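Local coordinates for malonyl CoA-acyl carrier protein transacylase (Synechocystis sp. PCC 6803 substr. Kazusa, PDB 4RR5), which catalyses the transfer of the malonyl group from malonyl-CoA to holo-acyl carrier protein, a step in fatty acid biosynthesis, at residues V43-C46 with S52-L55; G90-L95 with I235-G240; M124-M129 with A168-V173; T144-A149 with A164-I169; S222-G227 with K231-Q236. All coordinates share one frame; numbering follows the deposited sequence.

Contact 1 of 5, residues V43-C46 with S52-L55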
# COMPACT_ATOMS: atom_id res chain seq x y z
N VAL A 43 -8.05 -1.82 17.35
CA VAL A 43 -7.39 -2.78 18.24
C VAL A 43 -8.16 -4.08 18.30
O VAL A 43 -7.59 -5.16 18.10
CB VAL A 43 -7.25 -2.23 19.68
CG1 VAL A 43 -6.46 -3.20 20.52
CG2 VAL A 43 -6.55 -0.92 19.65
N GLU A 44 -9.45 -3.98 18.57
CA GLU A 44 -10.30 -5.17 18.67
C GLU A 44 -10.27 -5.97 17.39
O GLU A 44 -10.10 -7.18 17.41
CB GLU A 44 -11.74 -4.78 19.03
CG GLU A 44 -11.94 -4.21 20.46
CD GLU A 44 -11.82 -5.27 21.56
OE1 GLU A 44 -12.34 -6.39 21.39
OE2 GLU A 44 -11.21 -4.98 22.62
N LYS A 45 -10.40 -5.28 16.26
CA LYS A 45 -10.47 -5.94 14.96
C LYS A 45 -9.15 -6.62 14.57
O LYS A 45 -9.16 -7.65 13.90
CB LYS A 45 -10.89 -4.92 13.89
CG LYS A 45 -11.15 -5.48 12.49
CD LYS A 45 -12.24 -6.55 12.45
CE LYS A 45 -13.55 -6.04 13.06
NZ LYS A 45 -14.12 -4.85 12.35
N CYS A 46 -8.03 -6.07 15.00
CA CYS A 46 -6.73 -6.67 14.69
C CYS A 46 -6.48 -7.95 15.50
O CYS A 46 -5.54 -8.70 15.22
CB CYS A 46 -5.60 -5.67 14.96
SG CYS A 46 -5.42 -4.38 13.71
N SER A 52 -11.42 -12.72 8.58
CA SER A 52 -12.13 -11.47 8.82
C SER A 52 -11.21 -10.23 8.72
O SER A 52 -11.63 -9.18 8.22
CB SER A 52 -12.81 -11.53 10.19
OG SER A 52 -13.31 -10.27 10.59
N LEU A 53 -9.98 -10.34 9.20
CA LEU A 53 -9.02 -9.23 9.16
C LEU A 53 -8.59 -8.96 7.72
O LEU A 53 -8.24 -7.83 7.37
CB LEU A 53 -7.79 -9.52 10.03
CG LEU A 53 -6.76 -8.39 10.20
CD1 LEU A 53 -7.41 -7.10 10.71
CD2 LEU A 53 -5.62 -8.80 11.11
N ALA A 54 -8.63 -10.00 6.91
CA ALA A 54 -8.15 -9.91 5.54
C ALA A 54 -9.18 -9.25 4.62
O ALA A 54 -8.84 -8.80 3.52
CB ALA A 54 -7.76 -11.29 5.02
N LEU A 55 -10.43 -9.18 5.06
CA LEU A 55 -11.45 -8.45 4.32
C LEU A 55 -11.03 -6.98 4.19
O LEU A 55 -10.87 -6.28 5.20
CB LEU A 55 -12.82 -8.57 4.99
CG LEU A 55 -13.37 -10.00 5.13
CD1 LEU A 55 -14.79 -10.00 5.65
CD2 LEU A 55 -13.25 -10.77 3.82
O HOH W 1 -10.94 -10.20 12.42
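C46 and L53 are the nearest pair on the two backbones, with C46 CA and L53 CA 6.5 Å apart. Segment 43-46 lies on the short helix 42-46. Residues 52-54 belong to the short helix 50-54, and L55 then takes the N-cap position of helix 56-76. No direct hydrogen bond joins the two segments. L53 buries the most surface. Its CG stands anti to the backbone N (chi1 -174°), which sends both methyl groups to the backbone of K45 and C46. L53 CD1 lies 3.7 Å from K45 O and 4.1 Å from C46 CA. L53 CD2 is 4.1 Å from C46 O. The side chain of C46 packs on C62 and I66 of helix 56-76. K45 passes S52 with its aliphatic part, K45 CD being 4.3 Å from S52 OG. Its ammonium group bonds to N58 OD1 and makes a cation-pi contact with W40. One water bridges the helices, 3.0 Å from S52 OG and joined to K45 O by a weak 3.4 Å bond that it donates. The contact rests on van der Waals packing, and its polar links are indirect, through the water and through N58, whose ND2 donates to S52 O.

Contact 2 of 5, residues G90-L95 with I235-G240; sequences GEYSAL and IQQMTG
E91 and Q237 both place CG anti to the backbone N, with chi1 at -173° and -178°, and their side chains approach from opposite directions. Q237 NE2 ends over the start of the glutamate chain, 3.5 Å from E91 CB. The carboxylate and amide planes are 34° apart. Q237 NE2 lies 3.8 Å from E91 OE2 without a hydrogen bond. It bonds instead to N218 OD1 and to S88 O, while E91 OE2 accepts from N218 N. The other end of the amide turns to Y92, with Q237 OE1 3.9 Å from Y92 CE1. A water in the plane of the ring joins them, 2.9 Å from Y92 OH and donating to Q237 OE1 at 2.6 Å. R113 NH2 also donates to Q237 OE1, which helps fix the amide's rotation. Replacing E91 by an alanine would probably leave N218 N without its carboxylate acceptor and strip the Q237 amide of the chain beyond CB that lies along it. The bond to S88 O holds the backbone at the probable nucleophile. G240 O accepts from H188 ND1 and Q237 O does so weakly, which probably helps orient this second probable catalytic residue. G86, S88 and G90 fit a GxSxG nucleophile elbow, from which helix 90-97 starts. Y92 packs on L109 of helix 103-119 and F199 of helix 193-204, and L234 of helix 227-235 covers E91, Y92 and L95.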
# COMPACT_ATOMS: atom_id res chain seq x y z
N GLY A 90 -0.91 1.78 1.32
CA GLY A 90 0.26 2.42 1.90
C GLY A 90 0.45 3.89 1.53
O GLY A 90 0.93 4.69 2.34
N GLU A 91 0.07 4.25 0.30
CA GLU A 91 0.23 5.61 -0.21
C GLU A 91 -0.48 6.61 0.70
O GLU A 91 0.03 7.70 0.95
CB GLU A 91 -0.31 5.72 -1.65
CG GLU A 91 -0.05 7.08 -2.35
CD GLU A 91 0.20 6.90 -3.85
OE1 GLU A 91 -0.49 7.55 -4.67
OE2 GLU A 91 1.08 6.08 -4.21
N TYR A 92 -1.66 6.22 1.20
CA TYR A 92 -2.41 7.06 2.13
C TYR A 92 -1.61 7.30 3.41
O TYR A 92 -1.53 8.43 3.88
CB TYR A 92 -3.78 6.44 2.44
CG TYR A 92 -4.72 6.52 1.25
CD1 TYR A 92 -4.63 5.59 0.21
CD2 TYR A 92 -5.65 7.55 1.14
CE1 TYR A 92 -5.45 5.68 -0.90
CE2 TYR A 92 -6.47 7.65 0.04
CZ TYR A 92 -6.37 6.72 -0.98
OH TYR A 92 -7.20 6.82 -2.08
N SER A 93 -1.02 6.24 3.94
CA SER A 93 -0.17 6.37 5.10
C SER A 93 1.02 7.27 4.78
O SER A 93 1.41 8.11 5.60
CB SER A 93 0.31 5.00 5.58
OG SER A 93 -0.77 4.10 5.77
N ALA A 94 1.60 7.09 3.60
CA ALA A 94 2.72 7.93 3.17
C ALA A 94 2.29 9.40 3.09
O ALA A 94 2.99 10.29 3.57
CB ALA A 94 3.27 7.44 1.84
N LEU A 95 1.14 9.64 2.48
CA LEU A 95 0.60 10.99 2.36
C LEU A 95 0.35 11.66 3.72
O LEU A 95 0.62 12.85 3.89
CB LEU A 95 -0.70 10.96 1.55
CG LEU A 95 -0.49 10.64 0.06
CD1 LEU A 95 -1.83 10.52 -0.67
CD2 LEU A 95 0.43 11.69 -0.62
N ILE A 235 -5.80 9.98 -7.28
CA ILE A 235 -7.05 9.78 -8.00
C ILE A 235 -6.89 8.75 -9.11
O ILE A 235 -7.80 7.96 -9.37
CB ILE A 235 -7.57 11.11 -8.59
CG1 ILE A 235 -8.21 11.96 -7.48
CG2 ILE A 235 -8.56 10.87 -9.75
CD1 ILE A 235 -8.64 13.31 -7.93
N GLN A 236 -5.72 8.73 -9.74
CA GLN A 236 -5.43 7.77 -10.79
C GLN A 236 -5.06 6.37 -10.26
O GLN A 236 -5.01 5.40 -11.02
CB GLN A 236 -4.30 8.31 -11.66
CG GLN A 236 -4.76 9.45 -12.55
CD GLN A 236 -3.60 10.22 -13.16
OE1 GLN A 236 -2.44 9.86 -12.99
NE2 GLN A 236 -3.92 11.30 -13.87
N GLN A 237 -4.82 6.25 -8.96
CA GLN A 237 -4.21 5.05 -8.42
C GLN A 237 -5.11 3.82 -8.48
O GLN A 237 -4.63 2.71 -8.67
CB GLN A 237 -3.78 5.28 -6.98
CG GLN A 237 -3.08 4.10 -6.34
CD GLN A 237 -3.22 4.12 -4.85
OE1 GLN A 237 -4.33 4.30 -4.33
NE2 GLN A 237 -2.11 3.96 -4.14
N MET A 238 -6.41 4.02 -8.31
CA MET A 238 -7.26 2.88 -8.11
C MET A 238 -7.44 2.05 -9.38
O MET A 238 -7.64 0.83 -9.30
CB MET A 238 -8.62 3.30 -7.56
CG MET A 238 -9.46 2.11 -7.12
SD MET A 238 -11.09 2.54 -6.55
CE MET A 238 -10.68 3.46 -5.07
N THR A 239 -7.38 2.69 -10.54
CA THR A 239 -7.52 1.99 -11.82
C THR A 239 -6.17 1.68 -12.46
O THR A 239 -6.09 1.01 -13.49
CB THR A 239 -8.34 2.80 -12.82
OG1 THR A 239 -7.80 4.13 -12.90
CG2 THR A 239 -9.79 2.85 -12.38
N GLY A 240 -5.11 2.17 -11.83
CA GLY A 240 -3.79 2.12 -12.41
C GLY A 240 -2.89 1.18 -11.67
O GLY A 240 -3.22 0.72 -10.58
O HOH W 2 -6.74 5.21 -4.40

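Contact 3 of 5, residues M124-M129 with A168-V173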
# COMPACT_ATOMS: atom_id res chain seq x y z
N MET A 124 -10.87 -10.82 -10.09
CA MET A 124 -9.82 -11.57 -9.40
C MET A 124 -8.39 -11.08 -9.70
O MET A 124 -8.12 -10.53 -10.77
CB MET A 124 -9.97 -13.04 -9.79
CG MET A 124 -8.95 -13.98 -9.23
SD MET A 124 -8.85 -15.43 -10.29
CE MET A 124 -7.18 -15.98 -9.90
N MET A 125 -7.49 -11.26 -8.74
CA MET A 125 -6.07 -10.98 -8.96
C MET A 125 -5.19 -12.16 -8.56
O MET A 125 -5.50 -12.89 -7.61
CB MET A 125 -5.64 -9.74 -8.16
CG MET A 125 -6.63 -8.59 -8.20
SD MET A 125 -6.15 -7.31 -7.03
CE MET A 125 -4.77 -6.56 -7.91
N ALA A 126 -4.07 -12.33 -9.26
CA ALA A 126 -3.08 -13.36 -8.93
C ALA A 126 -1.67 -12.81 -8.96
O ALA A 126 -1.36 -11.90 -9.73
CB ALA A 126 -3.19 -14.55 -9.89
N ALA A 127 -0.80 -13.36 -8.12
CA ALA A 127 0.60 -12.95 -8.12
C ALA A 127 1.45 -14.00 -8.83
O ALA A 127 1.13 -15.18 -8.84
CB ALA A 127 1.10 -12.73 -6.71
N LEU A 128 2.54 -13.55 -9.45
CA LEU A 128 3.39 -14.44 -10.21
C LEU A 128 4.81 -14.26 -9.74
O LEU A 128 5.33 -13.15 -9.76
CB LEU A 128 3.27 -14.15 -11.71
CG LEU A 128 1.91 -14.43 -12.34
CD1 LEU A 128 1.78 -13.75 -13.69
CD2 LEU A 128 1.73 -15.91 -12.51
N MET A 129 5.43 -15.34 -9.29
CA MET A 129 6.79 -15.22 -8.81
C MET A 129 7.68 -16.04 -9.73
O MET A 129 7.38 -17.20 -10.01
CB MET A 129 6.92 -15.69 -7.35
CG MET A 129 8.38 -15.94 -6.94
SD MET A 129 8.77 -16.10 -5.18
CE MET A 129 10.57 -16.06 -5.25
N ALA A 168 -6.36 -18.16 -16.93
CA ALA A 168 -5.78 -18.52 -18.21
C ALA A 168 -4.27 -18.31 -18.23
O ALA A 168 -3.50 -19.27 -18.36
CB ALA A 168 -6.43 -17.72 -19.33
N ILE A 169 -3.87 -17.05 -18.10
CA ILE A 169 -2.46 -16.67 -18.05
C ILE A 169 -1.70 -17.51 -17.02
O ILE A 169 -0.54 -17.88 -17.26
CB ILE A 169 -2.32 -15.15 -17.73
CG1 ILE A 169 -2.75 -14.33 -18.95
CG2 ILE A 169 -0.89 -14.79 -17.33
CD1 ILE A 169 -2.40 -12.87 -18.85
N LEU A 170 -2.36 -17.85 -15.91
CA LEU A 170 -1.80 -18.74 -14.89
C LEU A 170 -1.30 -20.05 -15.47
O LEU A 170 -0.20 -20.52 -15.16
CB LEU A 170 -2.83 -19.04 -13.79
CG LEU A 170 -3.07 -17.97 -12.72
CD1 LEU A 170 -3.72 -18.54 -11.46
CD2 LEU A 170 -1.77 -17.25 -12.39
N ALA A 171 -2.13 -20.64 -16.33
CA ALA A 171 -1.86 -21.95 -16.90
C ALA A 171 -0.93 -21.90 -18.13
O ALA A 171 -0.34 -22.91 -18.49
CB ALA A 171 -3.17 -22.63 -17.26
N ASN A 172 -0.80 -20.73 -18.74
CA ASN A 172 0.01 -20.61 -19.95
C ASN A 172 1.03 -19.45 -19.90
O ASN A 172 1.22 -18.69 -20.86
CB ASN A 172 -0.91 -20.47 -21.17
CG ASN A 172 -0.21 -20.86 -22.47
OD1 ASN A 172 0.91 -20.42 -22.76
ND2 ASN A 172 -0.86 -21.72 -23.25
N VAL A 173 1.66 -19.30 -18.73
CA VAL A 173 2.87 -18.49 -18.58
C VAL A 173 3.82 -19.27 -17.68
O VAL A 173 3.45 -19.65 -16.56
CB VAL A 173 2.60 -17.09 -18.00
CG1 VAL A 173 3.89 -16.46 -17.51
CG2 VAL A 173 1.97 -16.19 -19.04
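L170 meets L128 and A126 through a single methyl group. L170 CD2 is 3.7 Å from L128 CD2 and 3.9 Å from A126 CB. These three residues carry most of the contact, L170 and L128 burying the most surface. The strand 124-129 gives A126 and L128, two residues apart, on the face turned to helix 163-171. A126 CB and L128 CB both point toward the helix. With CG anti to the carbonyl carbon (chi1 -79°), the L170 chain turns from its starting direction and carries CD2 to the strand. L128 has the same kind of first torsion (chi1 -65°). The two leucines meet at an angle, one methyl against one methyl, and do not run alongside each other. The nearest backbone pair is A126 and L170, whose CA atoms are 8.1 Å apart. The small side chain of A126 lets the leucine methyl settle close to the strand. L170 also packs on A178 of strand 178-180, and L128 on A178 and on L136 of helix 133-140. The topology is that of a ferredoxin-like subdomain, as in other FabD enzymes, with helices 133-140 and 163-171 packed on one face of the sheet. Strand 124-129 bonds to its sheet neighbours, for example A126 to I159 and A127 to V179. Across to the helix there is no such bond. The contact joins helix to sheet by apolar packing, with no hydrogen bond across the two segments.

Contact 4 of 5, residues T144-A149 with A164-I169; sequences TEVVLA and AGVEAI
The peptide group between G165 and V166 is the flat group here, and the methyl CG2 of V146 sits over one of its faces. V146 CG2 is 3.2 Å from G165 C, almost straight above it, and 3.5 Å from V166 N. This is helix-on-sheet packing in the ferredoxin-like subdomain, where helix 163-171 lies against strand 146-153. The axes of 146-149 and 164-169 come within 8.8 Å and make an angle of 75°, so the helix runs steeply across the strand. Such close approach depends on G165. A CB at that position would lie 2.8 Å from V146 CG2, which is a clash. V146 buries the most surface of the contact. With its CG1 anti to the backbone N (chi1 179°) and CG2 beside that N, CG1 faces I169 and CG2 faces the G165 peptide. CG2 also meets the V166 side chain, with V146 CG2 to V166 CG2 at 4.0 Å. I159 of the adjoining strand 156-161 and L140 of helix 133-140 also pack on V146. The other branch goes one turn further along the helix. There it meets I169 tip to tip, with V146 CG1 3.7 Å from I169 CD1.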
# COMPACT_ATOMS: atom_id res chain seq x y z
N THR A 144 -7.86 -8.03 -23.16
CA THR A 144 -8.88 -7.09 -22.71
C THR A 144 -9.38 -7.44 -21.32
O THR A 144 -10.00 -6.62 -20.65
CB THR A 144 -10.09 -7.08 -23.68
OG1 THR A 144 -10.60 -8.41 -23.85
CG2 THR A 144 -9.69 -6.52 -25.05
N GLU A 145 -9.11 -8.66 -20.86
CA GLU A 145 -9.69 -9.10 -19.60
C GLU A 145 -8.66 -9.19 -18.48
O GLU A 145 -9.03 -9.36 -17.32
CB GLU A 145 -10.41 -10.45 -19.75
CG GLU A 145 -11.31 -10.66 -20.99
CD GLU A 145 -12.22 -9.48 -21.34
OE1 GLU A 145 -12.95 -8.96 -20.45
OE2 GLU A 145 -12.23 -9.09 -22.54
N VAL A 146 -7.37 -9.09 -18.81
CA VAL A 146 -6.29 -9.15 -17.81
C VAL A 146 -5.21 -8.08 -18.00
O VAL A 146 -4.69 -7.89 -19.09
CB VAL A 146 -5.61 -10.54 -17.79
CG1 VAL A 146 -4.48 -10.58 -16.77
CG2 VAL A 146 -6.61 -11.61 -17.46
N VAL A 147 -4.87 -7.38 -16.91
CA VAL A 147 -3.87 -6.32 -16.95
C VAL A 147 -2.84 -6.49 -15.81
O VAL A 147 -3.05 -7.28 -14.89
CB VAL A 147 -4.54 -4.93 -16.84
CG1 VAL A 147 -4.87 -4.60 -15.39
CG2 VAL A 147 -3.65 -3.85 -17.46
N LEU A 148 -1.73 -5.78 -15.90
CA LEU A 148 -0.73 -5.80 -14.85
C LEU A 148 -1.09 -4.75 -13.80
O LEU A 148 -1.25 -3.57 -14.12
CB LEU A 148 0.66 -5.57 -15.42
CG LEU A 148 1.81 -6.02 -14.51
CD1 LEU A 148 2.88 -6.74 -15.27
CD2 LEU A 148 2.40 -4.81 -13.81
N ALA A 149 -1.21 -5.19 -12.55
CA ALA A 149 -1.76 -4.38 -11.47
C ALA A 149 -0.68 -3.95 -10.48
O ALA A 149 -0.71 -2.83 -9.95
CB ALA A 149 -2.87 -5.15 -10.75
N ALA A 164 -11.93 -15.85 -15.26
CA ALA A 164 -11.56 -16.67 -16.41
C ALA A 164 -10.20 -16.27 -16.99
O ALA A 164 -9.32 -17.12 -17.16
CB ALA A 164 -12.64 -16.58 -17.48
N GLY A 165 -10.02 -14.98 -17.26
CA GLY A 165 -8.79 -14.46 -17.85
C GLY A 165 -7.52 -14.65 -17.02
O GLY A 165 -6.44 -14.93 -17.57
N VAL A 166 -7.63 -14.46 -15.71
CA VAL A 166 -6.47 -14.55 -14.83
C VAL A 166 -6.05 -16.00 -14.66
O VAL A 166 -4.86 -16.32 -14.65
CB VAL A 166 -6.72 -13.92 -13.46
CG1 VAL A 166 -5.50 -14.09 -12.57
CG2 VAL A 166 -7.06 -12.44 -13.61
N GLU A 167 -7.04 -16.89 -14.53
CA GLU A 167 -6.79 -18.33 -14.52
C GLU A 167 -6.07 -18.81 -15.80
O GLU A 167 -5.27 -19.76 -15.75
CB GLU A 167 -8.10 -19.09 -14.33
CG GLU A 167 -8.75 -18.88 -12.96
CD GLU A 167 -8.06 -19.67 -11.86
OE1 GLU A 167 -8.52 -19.60 -10.70
OE2 GLU A 167 -7.06 -20.36 -12.14
N ALA A 168 -6.36 -18.16 -16.93
CA ALA A 168 -5.78 -18.52 -18.21
C ALA A 168 -4.27 -18.31 -18.23
O ALA A 168 -3.50 -19.27 -18.36
CB ALA A 168 -6.43 -17.72 -19.33
N ILE A 169 -3.87 -17.05 -18.10
CA ILE A 169 -2.46 -16.67 -18.05
C ILE A 169 -1.70 -17.51 -17.02
O ILE A 169 -0.54 -17.88 -17.26
CB ILE A 169 -2.32 -15.15 -17.73
CG1 ILE A 169 -2.75 -14.33 -18.95
CG2 ILE A 169 -0.89 -14.79 -17.33
CD1 ILE A 169 -2.40 -12.87 -18.85

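Contact 5 of 5, residues S222-G227 with K231-Q236; sequences SPTQNG and KEKLIQ
K233 sends a buried ammonium group back to the backbone of the strand region that precedes its own helix. Its chain is extended beyond CG, which carries the nitrogen from helix 227-235 to S222. K233 NZ donates a weak bond to S222 O at 3.2 Å, and it also bonds to the backbone O of D220. S222 OG, 3.7 Å from K233 NZ, is bonded to D220 OD1. T224 meets the lysine tip to tip, with T224 CG2 3.8 Å from K233 NZ. The hydroxyl of T224 serves the backbone. N226 N donates to T224 OG1 at 3.2 Å and 162°, forming an ST turn just before the helix. N226 is the N-cap, and its OD1 accepts from R229 N. The helix then begins at G227, whose O accepts from K231 N at 3.1 Å and 163°. With an alanine in place of T224, N226 N would probably lose its acceptor and a gap would probably open beside the end of K233. K231 takes a different route, and its NZ bonds to the backbone O atoms of T204 and C206. The positive charge of K233 is thus received by carbonyl oxygens, whose partial negative charge probably steadies it. That ties the helix to the 220-222 backbone.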
# COMPACT_ATOMS: atom_id res chain seq x y z
N SER A 222 7.99 9.26 -9.66
CA SER A 222 8.96 10.32 -9.70
C SER A 222 8.66 11.20 -8.51
O SER A 222 7.50 11.55 -8.27
CB SER A 222 8.89 11.12 -11.02
OG SER A 222 7.62 11.73 -11.19
N PRO A 223 9.69 11.52 -7.73
CA PRO A 223 9.53 12.31 -6.50
C PRO A 223 8.82 13.62 -6.77
O PRO A 223 9.20 14.29 -7.71
CB PRO A 223 10.97 12.56 -6.05
CG PRO A 223 11.77 11.48 -6.69
CD PRO A 223 11.10 11.18 -7.99
N THR A 224 7.81 13.95 -5.97
CA THR A 224 7.24 15.30 -5.99
C THR A 224 6.64 15.67 -4.65
O THR A 224 6.44 14.82 -3.79
CB THR A 224 6.16 15.48 -7.05
OG1 THR A 224 5.60 16.80 -6.92
CG2 THR A 224 5.05 14.48 -6.87
N GLN A 225 6.35 16.95 -4.46
CA GLN A 225 5.78 17.41 -3.20
C GLN A 225 4.59 18.31 -3.40
O GLN A 225 4.00 18.78 -2.43
CB GLN A 225 6.82 18.15 -2.39
CG GLN A 225 7.98 17.28 -2.02
CD GLN A 225 8.96 18.00 -1.14
OE1 GLN A 225 10.16 17.81 -1.27
NE2 GLN A 225 8.45 18.82 -0.23
N ASN A 226 4.24 18.56 -4.66
CA ASN A 226 3.07 19.37 -4.97
C ASN A 226 1.75 18.67 -4.59
O ASN A 226 1.48 17.54 -5.02
CB ASN A 226 3.07 19.75 -6.46
CG ASN A 226 1.89 20.60 -6.83
OD1 ASN A 226 0.94 20.14 -7.47
ND2 ASN A 226 1.92 21.86 -6.43
N GLY A 227 0.95 19.35 -3.77
CA GLY A 227 -0.27 18.78 -3.26
C GLY A 227 -1.23 18.36 -4.35
O GLY A 227 -1.91 17.34 -4.25
N LYS A 231 -2.57 14.55 -5.42
CA LYS A 231 -3.98 14.20 -5.51
C LYS A 231 -4.31 13.59 -6.87
O LYS A 231 -5.02 12.57 -6.97
CB LYS A 231 -4.87 15.42 -5.28
CG LYS A 231 -6.33 15.04 -5.06
CD LYS A 231 -7.29 16.21 -5.20
CE LYS A 231 -6.96 17.34 -4.25
NZ LYS A 231 -8.16 18.18 -3.99
N GLU A 232 -3.80 14.22 -7.92
CA GLU A 232 -3.99 13.72 -9.28
C GLU A 232 -3.46 12.29 -9.39
O GLU A 232 -4.17 11.41 -9.85
CB GLU A 232 -3.29 14.63 -10.30
CG GLU A 232 -3.65 14.36 -11.76
CD GLU A 232 -2.59 14.85 -12.75
OE1 GLU A 232 -1.83 15.80 -12.43
OE2 GLU A 232 -2.50 14.26 -13.85
N LYS A 233 -2.23 12.06 -8.97
CA LYS A 233 -1.68 10.72 -8.98
C LYS A 233 -2.49 9.74 -8.11
O LYS A 233 -2.64 8.56 -8.44
CB LYS A 233 -0.23 10.75 -8.50
CG LYS A 233 0.70 11.66 -9.27
CD LYS A 233 2.11 11.44 -8.79
CE LYS A 233 3.14 12.28 -9.49
NZ LYS A 233 4.46 11.62 -9.33
N LEU A 234 -3.02 10.22 -6.98
CA LEU A 234 -3.78 9.35 -6.09
C LEU A 234 -5.13 8.98 -6.72
O LEU A 234 -5.55 7.83 -6.70
CB LEU A 234 -3.96 10.02 -4.73
CG LEU A 234 -4.71 9.20 -3.69
CD1 LEU A 234 -3.86 7.99 -3.27
CD2 LEU A 234 -5.10 10.05 -2.48
N ILE A 235 -5.80 9.98 -7.28
CA ILE A 235 -7.05 9.78 -8.00
C ILE A 235 -6.89 8.75 -9.11
O ILE A 235 -7.80 7.96 -9.37
CB ILE A 235 -7.57 11.11 -8.59
CG1 ILE A 235 -8.21 11.96 -7.48
CG2 ILE A 235 -8.56 10.87 -9.75
CD1 ILE A 235 -8.64 13.31 -7.93
N GLN A 236 -5.72 8.73 -9.74
CA GLN A 236 -5.43 7.77 -10.79
C GLN A 236 -5.06 6.37 -10.26
O GLN A 236 -5.01 5.40 -11.02
CB GLN A 236 -4.30 8.31 -11.66
CG GLN A 236 -4.76 9.45 -12.55
CD GLN A 236 -3.60 10.22 -13.16
OE1 GLN A 236 -2.44 9.86 -12.99
NE2 GLN A 236 -3.92 11.30 -13.87

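Contacts 2 and 5 adjoin, with centres 9 Å apart, and share I235 and Q236. L234 joins them, as L234 CD1 lies 3.6 Å from Y92 CZ. Contacts 3 and 4 form a second pair, 7 Å between centres. Both use helix 163-171 on the same mixed sheet, and A126 CB meets V166 CG1 at 3.6 Å. Contact 2 is closest to the probable catalytic residues, the side chain of Q237 being about 4 Å from those of S88 and H188. Strand 146-153 reaches H188 through A149, while the side chains of V146 (contact 4) and K233 (contact 5) are each about 11 Å from that of H188. Contact 1 stands apart, 21 Å or more from the other centres.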